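Local coordinates for protein arginine decarboxylase (Campylobacter jejuni subsp. jejuni, PDB 3NZP) that probably catalyses the decarboxylation of arginine to agmatine, a step in polyamine biosynthesis, with pyridoxal 5'-phosphate as cofactor, at residues L224-G235 with A263-G274; I180-S188 with K246-I254. One frame throughout, in Å; residues are numbered along the deposited sequence.

Contact 1: L224-G235 with A263-G274. With PLP (pyridoxal-5'-phosphate), chain E.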
loop_
_atom_site.group_PDB
_atom_site.type_symbol
_atom_site.label_atom_id
_atom_site.label_comp_id
_atom_site.label_asym_id
_atom_site.label_seq_id
_atom_site.Cartn_x
_atom_site.Cartn_y
_atom_site.Cartn_z
ATOM N N LEU B 224 29.097 -30.281 6.363
ATOM C CA LEU B 224 29.789 -29.229 5.638
ATOM C C LEU B 224 29.556 -29.359 4.152
ATOM O O LEU B 224 29.613 -28.380 3.424
ATOM C CB LEU B 224 31.285 -29.263 5.931
ATOM C CG LEU B 224 31.709 -28.584 7.239
ATOM C CD1 LEU B 224 33.222 -28.618 7.355
ATOM C CD2 LEU B 224 31.217 -27.143 7.257
ATOM N N GLU B 225 29.282 -30.576 3.712
ATOM C CA GLU B 225 29.032 -30.832 2.309
ATOM C C GLU B 225 27.888 -29.968 1.779
ATOM O O GLU B 225 27.863 -29.610 0.607
ATOM C CB GLU B 225 28.674 -32.300 2.123
ATOM C CG GLU B 225 29.808 -33.261 2.402
ATOM C CD GLU B 225 30.795 -33.348 1.245
ATOM O OE1 GLU B 225 31.708 -34.205 1.308
ATOM O OE2 GLU B 225 30.658 -32.564 0.275
ATOM N N GLN B 226 26.942 -29.630 2.649
ATOM C CA GLN B 226 25.796 -28.841 2.240
ATOM C C GLN B 226 26.072 -27.356 2.157
ATOM O O GLN B 226 25.554 -26.676 1.271
ATOM C CB GLN B 226 24.625 -29.086 3.179
ATOM C CG GLN B 226 24.343 -30.563 3.412
ATOM C CD GLN B 226 24.424 -31.394 2.134
ATOM O OE1 GLN B 226 23.713 -31.138 1.151
ATOM N NE2 GLN B 226 25.296 -32.404 2.148
ATOM N N PHE B 227 26.879 -26.841 3.079
ATOM C CA PHE B 227 27.207 -25.425 3.078
ATOM C C PHE B 227 27.868 -25.064 1.745
ATOM O O PHE B 227 29.058 -25.286 1.560
ATOM C CB PHE B 227 28.124 -25.119 4.257
ATOM C CG PHE B 227 28.457 -23.668 4.407
ATOM C CD1 PHE B 227 27.632 -22.689 3.873
ATOM C CD2 PHE B 227 29.596 -23.278 5.097
ATOM C CE1 PHE B 227 27.934 -21.335 4.022
ATOM C CE2 PHE B 227 29.912 -21.928 5.254
ATOM C CZ PHE B 227 29.078 -20.953 4.712
ATOM N N THR B 228 27.102 -24.509 0.811
ATOM C CA THR B 228 27.669 -24.158 -0.482
ATOM C C THR B 228 27.700 -22.679 -0.857
ATOM O O THR B 228 28.402 -22.303 -1.804
ATOM C CB THR B 228 26.960 -24.914 -1.601
ATOM O OG1 THR B 228 25.558 -24.621 -1.573
ATOM C CG2 THR B 228 27.176 -26.391 -1.430
HETATM N N MSE B 229 26.932 -21.843 -0.161
HETATM C CA MSE B 229 26.943 -20.411 -0.463
HETATM C C MSE B 229 26.543 -19.514 0.689
HETATM O O MSE B 229 25.805 -19.923 1.587
HETATM C CB MSE B 229 26.047 -20.073 -1.666
HETATM C CG MSE B 229 24.564 -20.198 -1.411
HETATM SE SE MSE B 229 23.419 -19.208 -2.683
HETATM C CE MSE B 229 23.774 -20.165 -4.337
ATOM N N ILE B 230 27.077 -18.295 0.662
ATOM C CA ILE B 230 26.743 -17.277 1.646
ATOM C C ILE B 230 25.905 -16.248 0.881
ATOM O O ILE B 230 26.090 -16.054 -0.321
ATOM C CB ILE B 230 27.986 -16.550 2.244
ATOM C CG1 ILE B 230 28.802 -15.885 1.163
ATOM C CG2 ILE B 230 28.866 -17.517 2.957
ATOM C CD1 ILE B 230 29.898 -15.074 1.758
ATOM N N HIS B 231 24.988 -15.593 1.579
ATOM C CA HIS B 231 24.105 -14.627 0.953
ATOM C C HIS B 231 23.929 -13.400 1.834
ATOM O O HIS B 231 23.978 -13.497 3.064
ATOM C CB HIS B 231 22.744 -15.313 0.681
ATOM C CG HIS B 231 21.611 -14.373 0.395
ATOM N ND1 HIS B 231 20.744 -13.936 1.374
ATOM C CD2 HIS B 231 21.199 -13.789 -0.756
ATOM C CE1 HIS B 231 19.849 -13.123 0.840
ATOM N NE2 HIS B 231 20.103 -13.017 -0.453
ATOM N N PHE B 232 23.755 -12.242 1.199
ATOM C CA PHE B 232 23.515 -10.987 1.913
ATOM C C PHE B 232 22.541 -10.158 1.065
ATOM O O PHE B 232 22.510 -10.301 -0.163
ATOM C CB PHE B 232 24.838 -10.237 2.163
ATOM C CG PHE B 232 25.488 -9.667 0.933
ATOM C CD1 PHE B 232 25.111 -8.422 0.445
ATOM C CD2 PHE B 232 26.484 -10.371 0.263
ATOM C CE1 PHE B 232 25.716 -7.888 -0.698
ATOM C CE2 PHE B 232 27.093 -9.841 -0.885
ATOM C CZ PHE B 232 26.707 -8.601 -1.364
ATOM N N HIS B 233 21.698 -9.351 1.709
ATOM C CA HIS B 233 20.760 -8.497 0.964
ATOM C C HIS B 233 20.882 -7.072 1.467
ATOM O O HIS B 233 20.751 -6.829 2.658
ATOM C CB HIS B 233 19.287 -8.968 1.105
ATOM C CG HIS B 233 18.309 -8.171 0.278
ATOM N ND1 HIS B 233 18.382 -8.079 -1.099
ATOM C CD2 HIS B 233 17.254 -7.403 0.641
ATOM C CE1 HIS B 233 17.424 -7.287 -1.545
ATOM N NE2 HIS B 233 16.725 -6.864 -0.509
ATOM N N LEU B 234 21.144 -6.133 0.563
ATOM C CA LEU B 234 21.268 -4.731 0.954
ATOM C C LEU B 234 19.945 -3.999 0.822
ATOM O O LEU B 234 19.778 -2.926 1.388
ATOM C CB LEU B 234 22.295 -4.003 0.088
ATOM C CG LEU B 234 23.723 -4.523 0.153
ATOM C CD1 LEU B 234 24.603 -3.654 -0.736
ATOM C CD2 LEU B 234 24.209 -4.533 1.603
ATOM N N GLY B 235 19.013 -4.572 0.067
ATOM C CA GLY B 235 17.725 -3.932 -0.113
ATOM C C GLY B 235 17.405 -3.707 -1.576
ATOM O O GLY B 235 18.209 -4.024 -2.446
ATOM N N ALA B 263 35.116 -24.966 5.325
ATOM C CA ALA B 263 33.942 -24.953 4.461
ATOM C C ALA B 263 34.367 -25.095 3.005
ATOM O O ALA B 263 34.175 -24.184 2.205
ATOM C CB ALA B 263 33.178 -23.656 4.660
ATOM N N LYS B 264 34.927 -26.247 2.657
ATOM C CA LYS B 264 35.400 -26.465 1.301
ATOM C C LYS B 264 34.341 -26.432 0.214
ATOM O O LYS B 264 34.624 -26.072 -0.935
ATOM C CB LYS B 264 36.196 -27.773 1.229
ATOM C CG LYS B 264 37.700 -27.544 1.396
ATOM C CD LYS B 264 38.013 -26.776 2.696
ATOM C CE LYS B 264 39.379 -26.077 2.655
ATOM N NZ LYS B 264 39.461 -24.978 1.643
ATOM N N ASN B 265 33.115 -26.782 0.574
ATOM C CA ASN B 265 32.046 -26.783 -0.404
ATOM C C ASN B 265 31.483 -25.400 -0.673
ATOM O O ASN B 265 30.721 -25.207 -1.616
ATOM C CB ASN B 265 30.938 -27.707 0.037
ATOM C CG ASN B 265 30.745 -28.836 -0.921
ATOM O OD1 ASN B 265 30.660 -28.624 -2.139
ATOM N ND2 ASN B 265 30.670 -30.055 -0.390
ATOM N N LEU B 266 31.858 -24.445 0.169
ATOM C CA LEU B 266 31.412 -23.080 0.001
ATOM C C LEU B 266 32.096 -22.524 -1.246
ATOM O O LEU B 266 33.285 -22.208 -1.230
ATOM C CB LEU B 266 31.783 -22.257 1.227
ATOM C CG LEU B 266 31.618 -20.739 1.123
ATOM C CD1 LEU B 266 30.212 -20.373 0.654
ATOM C CD2 LEU B 266 31.921 -20.139 2.486
ATOM N N LYS B 267 31.330 -22.414 -2.326
ATOM C CA LYS B 267 31.864 -21.946 -3.584
ATOM C C LYS B 267 31.025 -20.889 -4.287
ATOM O O LYS B 267 31.182 -20.663 -5.495
ATOM C CB LYS B 267 32.072 -23.136 -4.514
ATOM C CG LYS B 267 33.000 -24.195 -3.942
ATOM C CD LYS B 267 33.287 -25.278 -4.969
ATOM C CE LYS B 267 34.197 -26.348 -4.407
ATOM N NZ LYS B 267 34.641 -27.235 -5.515
ATOM N N ALA B 268 30.138 -20.233 -3.550
ATOM C CA ALA B 268 29.324 -19.203 -4.165
ATOM C C ALA B 268 28.927 -18.101 -3.207
ATOM O O ALA B 268 28.829 -18.308 -2.001
ATOM C CB ALA B 268 28.079 -19.814 -4.802
ATOM N N ILE B 269 28.727 -16.915 -3.768
ATOM C CA ILE B 269 28.311 -15.766 -2.998
ATOM C C ILE B 269 27.055 -15.211 -3.663
ATOM O O ILE B 269 27.018 -14.983 -4.879
ATOM C CB ILE B 269 29.408 -14.685 -2.944
ATOM C CG1 ILE B 269 30.603 -15.177 -2.130
ATOM C CG2 ILE B 269 28.873 -13.446 -2.283
ATOM C CD1 ILE B 269 31.711 -14.147 -1.982
ATOM N N ASN B 270 26.014 -15.024 -2.859
ATOM C CA ASN B 270 24.750 -14.499 -3.360
ATOM C C ASN B 270 24.657 -13.038 -2.946
ATOM O O ASN B 270 24.496 -12.743 -1.757
ATOM C CB ASN B 270 23.592 -15.292 -2.752
ATOM C CG ASN B 270 22.276 -15.038 -3.458
ATOM O OD1 ASN B 270 21.895 -13.879 -3.693
ATOM N ND2 ASN B 270 21.564 -16.111 -3.791
ATOM N N LEU B 271 24.762 -12.133 -3.919
ATOM C CA LEU B 271 24.698 -10.685 -3.657
ATOM C C LEU B 271 23.294 -10.198 -3.355
ATOM O O LEU B 271 23.109 -9.080 -2.878
ATOM C CB LEU B 271 25.194 -9.905 -4.863
ATOM C CG LEU B 271 26.512 -10.389 -5.418
ATOM C CD1 LEU B 271 26.884 -9.537 -6.614
ATOM C CD2 LEU B 271 27.563 -10.303 -4.325
ATOM N N GLY B 272 22.307 -11.029 -3.662
ATOM C CA GLY B 272 20.942 -10.634 -3.420
ATOM C C GLY B 272 20.453 -9.645 -4.462
ATOM O O GLY B 272 20.937 -9.616 -5.600
ATOM N N GLY B 273 19.481 -8.825 -4.077
ATOM C CA GLY B 273 18.950 -7.846 -5.009
ATOM C C GLY B 273 19.646 -6.519 -4.860
ATOM O O GLY B 273 20.738 -6.446 -4.287
ATOM N N GLY B 274 19.025 -5.465 -5.377
ATOM C CA GLY B 274 19.625 -4.142 -5.256
ATOM C C GLY B 274 19.928 -3.427 -6.557
ATOM O O GLY B 274 19.986 -2.201 -6.585
HETATM N N1 PLP E . 16.846 -10.973 -2.497
HETATM C C2 PLP E . 16.224 -11.104 -1.321
HETATM C C2A PLP E . 16.785 -12.053 -0.297
HETATM C C3 PLP E . 15.030 -10.368 -1.054
HETATM O O3 PLP E . 14.383 -10.504 0.150
HETATM C C4 PLP E . 14.537 -9.453 -2.079
HETATM C C4A PLP E . 13.314 -8.654 -1.860
HETATM C C5 PLP E . 15.269 -9.371 -3.326
HETATM C C6 PLP E . 16.426 -10.149 -3.475
HETATM C C5A PLP E . 14.820 -8.448 -4.469
HETATM O O4P PLP E . 15.627 -7.258 -4.533
HETATM P P PLP E . 15.100 -6.354 -5.772
HETATM O O1P PLP E . 16.085 -5.287 -6.026
HETATM O O2P PLP E . 14.934 -7.229 -7.103
HETATM O O3P PLP E . 13.696 -5.684 -5.400
#
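The H233 imidazole meets G273 at its edge, where G273 N donates to H233 ND1 in the ring plane (3.3 Å). Its two faces are taken as well: the backbone N of G235 sits over the centre of one, and the pyridine ring of PLP over the other, with PLP C3 3.8 Å above the H233 plane. This is consistent with the G273 bond setting the rotation of the imidazole against the cofactor. The two segments carry neighbouring parallel strands, 227-231 and 268-272, of the TIM-type barrel of class-II decarboxylases, joined through helix 242-260 as a beta-alpha-beta unit. Their C-terminal ends open into the PLP site, as is usual for such barrels.

H231 has its CG anti to the backbone N (chi1 164°), which lays the ring alongside N270. The amide stands almost perpendicular to it, at 85°, and its OD1 meets the ring edge; PLP C2A approaches the same ring near its plane. N270 OD1 also takes the N-H of G272 in an Asx turn, while N270 ND2 is hydrogen-bonded to E320, so both ends of the buried amide are held. The F232 ring has L271 over one face, L271 CA making a CH-pi contact 4.0 Å from the centroid.

Between the strands, I230 N donates to A268 O and N270 N to I230 O (2.7 Å), the latter at 165°; F232 N then binds N270 O. I230 and I269 run side by side, and I269 also touches Y255 of helix 242-260, whereas M229 and A268 meet on the opposite face of the sheet. Toward the N-terminal ends, F227 CZ packs on L266 CD2 at 3.7 Å. At the cofactor end, G274 N donates to the phosphate oxygen O1P of PLP over 3.0 Å.

Contact 2: I180-S188 with K246-I254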
loop_
_atom_site.group_PDB
_atom_site.type_symbol
_atom_site.label_atom_id
_atom_site.label_comp_id
_atom_site.label_asym_id
_atom_site.label_seq_id
_atom_site.Cartn_x
_atom_site.Cartn_y
_atom_site.Cartn_z
ATOM N N ILE B 180 22.726 -25.975 2.041
ATOM C CA ILE B 180 22.582 -25.000 3.098
ATOM C C ILE B 180 23.264 -23.681 2.750
ATOM O O ILE B 180 24.393 -23.667 2.269
ATOM C CB ILE B 180 23.162 -25.558 4.397
ATOM C CG1 ILE B 180 22.332 -26.766 4.851
ATOM C CG2 ILE B 180 23.206 -24.469 5.445
ATOM C CD1 ILE B 180 22.857 -27.463 6.094
ATOM N N GLY B 181 22.569 -22.571 2.968
ATOM C CA GLY B 181 23.157 -21.271 2.685
ATOM C C GLY B 181 23.194 -20.455 3.963
ATOM O O GLY B 181 22.304 -20.597 4.805
ATOM N N LEU B 182 24.210 -19.615 4.142
ATOM C CA LEU B 182 24.273 -18.798 5.361
ATOM C C LEU B 182 24.174 -17.314 5.034
ATOM O O LEU B 182 24.984 -16.791 4.273
ATOM C CB LEU B 182 25.574 -19.064 6.135
ATOM C CG LEU B 182 25.802 -20.479 6.670
ATOM C CD1 LEU B 182 27.060 -20.496 7.512
ATOM C CD2 LEU B 182 24.613 -20.917 7.507
ATOM N N ARG B 183 23.176 -16.641 5.593
ATOM C CA ARG B 183 23.001 -15.217 5.345
ATOM C C ARG B 183 23.922 -14.454 6.286
ATOM O O ARG B 183 23.757 -14.500 7.505
ATOM C CB ARG B 183 21.553 -14.792 5.601
ATOM C CG ARG B 183 21.283 -13.350 5.254
ATOM C CD ARG B 183 19.884 -12.941 5.616
ATOM N NE ARG B 183 19.614 -11.566 5.211
ATOM C CZ ARG B 183 18.527 -10.874 5.548
ATOM N NH1 ARG B 183 18.390 -9.623 5.120
ATOM N NH2 ARG B 183 17.580 -11.418 6.312
ATOM N N VAL B 184 24.890 -13.744 5.727
ATOM C CA VAL B 184 25.814 -13.012 6.569
ATOM C C VAL B 184 25.315 -11.626 6.963
ATOM O O VAL B 184 24.691 -10.930 6.171
ATOM C CB VAL B 184 27.178 -12.884 5.882
ATOM C CG1 VAL B 184 27.727 -14.282 5.583
ATOM C CG2 VAL B 184 27.047 -12.074 4.613
ATOM N N ARG B 185 25.588 -11.244 8.204
ATOM C CA ARG B 185 25.207 -9.944 8.724
ATOM C C ARG B 185 26.338 -9.006 8.308
ATOM O O ARG B 185 27.472 -9.199 8.731
ATOM C CB ARG B 185 25.119 -10.019 10.247
ATOM C CG ARG B 185 24.771 -8.726 10.947
ATOM C CD ARG B 185 23.275 -8.485 10.921
ATOM N NE ARG B 185 22.525 -9.456 11.726
ATOM C CZ ARG B 185 22.495 -9.471 13.057
ATOM N NH1 ARG B 185 21.781 -10.396 13.693
ATOM N NH2 ARG B 185 23.178 -8.563 13.748
ATOM N N LEU B 186 26.057 -8.013 7.465
ATOM C CA LEU B 186 27.099 -7.073 7.029
ATOM C C LEU B 186 27.231 -5.875 7.962
ATOM O O LEU B 186 26.237 -5.303 8.394
ATOM C CB LEU B 186 26.816 -6.558 5.611
ATOM C CG LEU B 186 26.871 -7.558 4.456
ATOM C CD1 LEU B 186 26.660 -6.825 3.155
ATOM C CD2 LEU B 186 28.205 -8.279 4.433
ATOM N N HIS B 187 28.463 -5.493 8.276
ATOM C CA HIS B 187 28.678 -4.344 9.144
ATOM C C HIS B 187 28.815 -3.071 8.326
ATOM O O HIS B 187 29.116 -2.013 8.877
ATOM C CB HIS B 187 29.923 -4.538 10.016
ATOM C CG HIS B 187 29.619 -4.998 11.412
ATOM N ND1 HIS B 187 30.566 -5.018 12.412
ATOM C CD2 HIS B 187 28.470 -5.445 11.975
ATOM C CE1 HIS B 187 30.016 -5.456 13.532
ATOM N NE2 HIS B 187 28.744 -5.722 13.293
ATOM N N SER B 188 28.582 -3.175 7.017
ATOM C CA SER B 188 28.683 -2.025 6.113
ATOM C C SER B 188 27.368 -1.250 6.022
ATOM O O SER B 188 26.286 -1.837 5.959
ATOM C CB SER B 188 29.108 -2.477 4.706
ATOM O OG SER B 188 30.426 -3.015 4.676
ATOM N N LYS B 246 31.141 -1.759 -0.979
ATOM C CA LYS B 246 31.555 -1.889 0.404
ATOM C C LYS B 246 31.085 -3.242 0.928
ATOM O O LYS B 246 31.803 -3.922 1.661
ATOM C CB LYS B 246 30.948 -0.766 1.237
ATOM C CG LYS B 246 31.809 0.481 1.312
ATOM C CD LYS B 246 32.841 0.390 2.448
ATOM C CE LYS B 246 32.198 0.056 3.828
ATOM N NZ LYS B 246 31.096 0.968 4.318
ATOM N N ALA B 247 29.874 -3.619 0.525
ATOM C CA ALA B 247 29.257 -4.873 0.932
ATOM C C ALA B 247 29.973 -6.073 0.342
ATOM O O ALA B 247 30.378 -6.986 1.048
ATOM C CB ALA B 247 27.801 -4.895 0.497
ATOM N N LEU B 248 30.112 -6.063 -0.973
ATOM C CA LEU B 248 30.748 -7.150 -1.666
ATOM C C LEU B 248 32.120 -7.440 -1.072
ATOM O O LEU B 248 32.473 -8.598 -0.842
ATOM C CB LEU B 248 30.854 -6.812 -3.144
ATOM C CG LEU B 248 31.390 -7.924 -4.040
ATOM C CD1 LEU B 248 30.600 -9.220 -3.829
ATOM C CD2 LEU B 248 31.313 -7.458 -5.489
ATOM N N ASN B 249 32.880 -6.387 -0.795
ATOM C CA ASN B 249 34.215 -6.531 -0.219
ATOM C C ASN B 249 34.191 -7.270 1.122
ATOM O O ASN B 249 34.916 -8.243 1.324
ATOM C CB ASN B 249 34.838 -5.158 -0.037
ATOM C CG ASN B 249 36.248 -5.114 -0.517
ATOM O OD1 ASN B 249 37.110 -5.803 0.016
ATOM N ND2 ASN B 249 36.502 -4.309 -1.544
ATOM N N GLU B 250 33.361 -6.792 2.040
ATOM C CA GLU B 250 33.242 -7.405 3.350
ATOM C C GLU B 250 32.824 -8.861 3.203
ATOM O O GLU B 250 33.430 -9.747 3.794
ATOM C CB GLU B 250 32.204 -6.662 4.180
ATOM C CG GLU B 250 32.060 -7.184 5.577
ATOM C CD GLU B 250 30.981 -6.464 6.358
ATOM O OE1 GLU B 250 30.915 -5.215 6.269
ATOM O OE2 GLU B 250 30.213 -7.145 7.069
ATOM N N ALA B 251 31.788 -9.104 2.402
ATOM C CA ALA B 251 31.290 -10.455 2.182
ATOM C C ALA B 251 32.363 -11.344 1.555
ATOM O O ALA B 251 32.520 -12.507 1.937
ATOM C CB ALA B 251 30.048 -10.417 1.302
ATOM N N GLY B 252 33.104 -10.789 0.598
ATOM C CA GLY B 252 34.160 -11.537 -0.070
ATOM C C GLY B 252 35.182 -12.090 0.910
ATOM O O GLY B 252 35.659 -13.211 0.759
ATOM N N ASN B 253 35.530 -11.309 1.923
ATOM C CA ASN B 253 36.487 -11.766 2.910
ATOM C C ASN B 253 35.864 -12.794 3.837
ATOM O O ASN B 253 36.534 -13.725 4.262
ATOM C CB ASN B 253 37.036 -10.580 3.705
ATOM C CG ASN B 253 38.132 -9.844 2.953
ATOM O OD1 ASN B 253 39.277 -10.294 2.908
ATOM N ND2 ASN B 253 37.780 -8.725 2.340
ATOM N N ILE B 254 34.583 -12.636 4.153
ATOM C CA ILE B 254 33.906 -13.601 5.019
ATOM C C ILE B 254 33.932 -14.935 4.279
ATOM O O ILE B 254 34.190 -15.984 4.863
ATOM C CB ILE B 254 32.427 -13.180 5.304
ATOM C CG1 ILE B 254 32.401 -11.958 6.224
ATOM C CG2 ILE B 254 31.661 -14.310 5.968
ATOM C CD1 ILE B 254 31.031 -11.515 6.619
#
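L186 and E250 run antiparallel, side by side, where the loop after strand 179-183 of the barrel crosses helix 242-260. The tight part is apolar: L186 CD1 rests on A247 CB at 3.5 Å, and L186 CD2 reaches A251 less closely. Deeper in, V184 and I254 meet tip to tip, V184 CG1 to I254 CG2 at 4.0 Å, and L211 of helix 208-220 touches both. This joins the strand's exit loop to the helix of the next strand-helix unit of the barrel. L186 CD2 also lies alongside the charged carboxylate of E250.

The outer side is looser and polar. H187 and S188 are exposed and poorly ordered, and K246 curls beside S188 without a firm bond. What holds this end is E250, whose CG stands anti to the backbone N (chi1 -177°) with the chain extended beyond it, carrying the carboxylate off the helix to the loop. H187 N donates to E250 OE2 (2.7 Å, 162°), which receives it on its syn lone pair; S188 OG donates to E250 OE1 (2.8 Å) from the anti side, 29° out of the carboxylate plane.

E250 OE2 also forms a salt bridge with R402 of the second subunit, whose L389 packs on H187. With two donors from the loop and an arginine around it, the buried E250 carboxylate is probably kept ionised, tying loop, helix and dimer interface together through one side chain.

How the contacts relate
From the N terminus, strand 179-183 and its exit loop come first, then strand 227-231, helix 242-260 and strand 268-272. Contact 2 closes the longer loop, from 180-188 to 246-254; contact 1 opens inside it and closes beyond it, at 263-274, so the two cross rather than nest. Their centres are about 9 Å apart. Strand 227-231 lies between the other two strands in the barrel and pairs with 179-183 on its far side, where H231 N is probably bonded to L182 O. L271 also packs on L248 of the helix. Together they tie three consecutive barrel strands to one outer helix, contact 1 at the cofactor and contact 2 facing the second subunit.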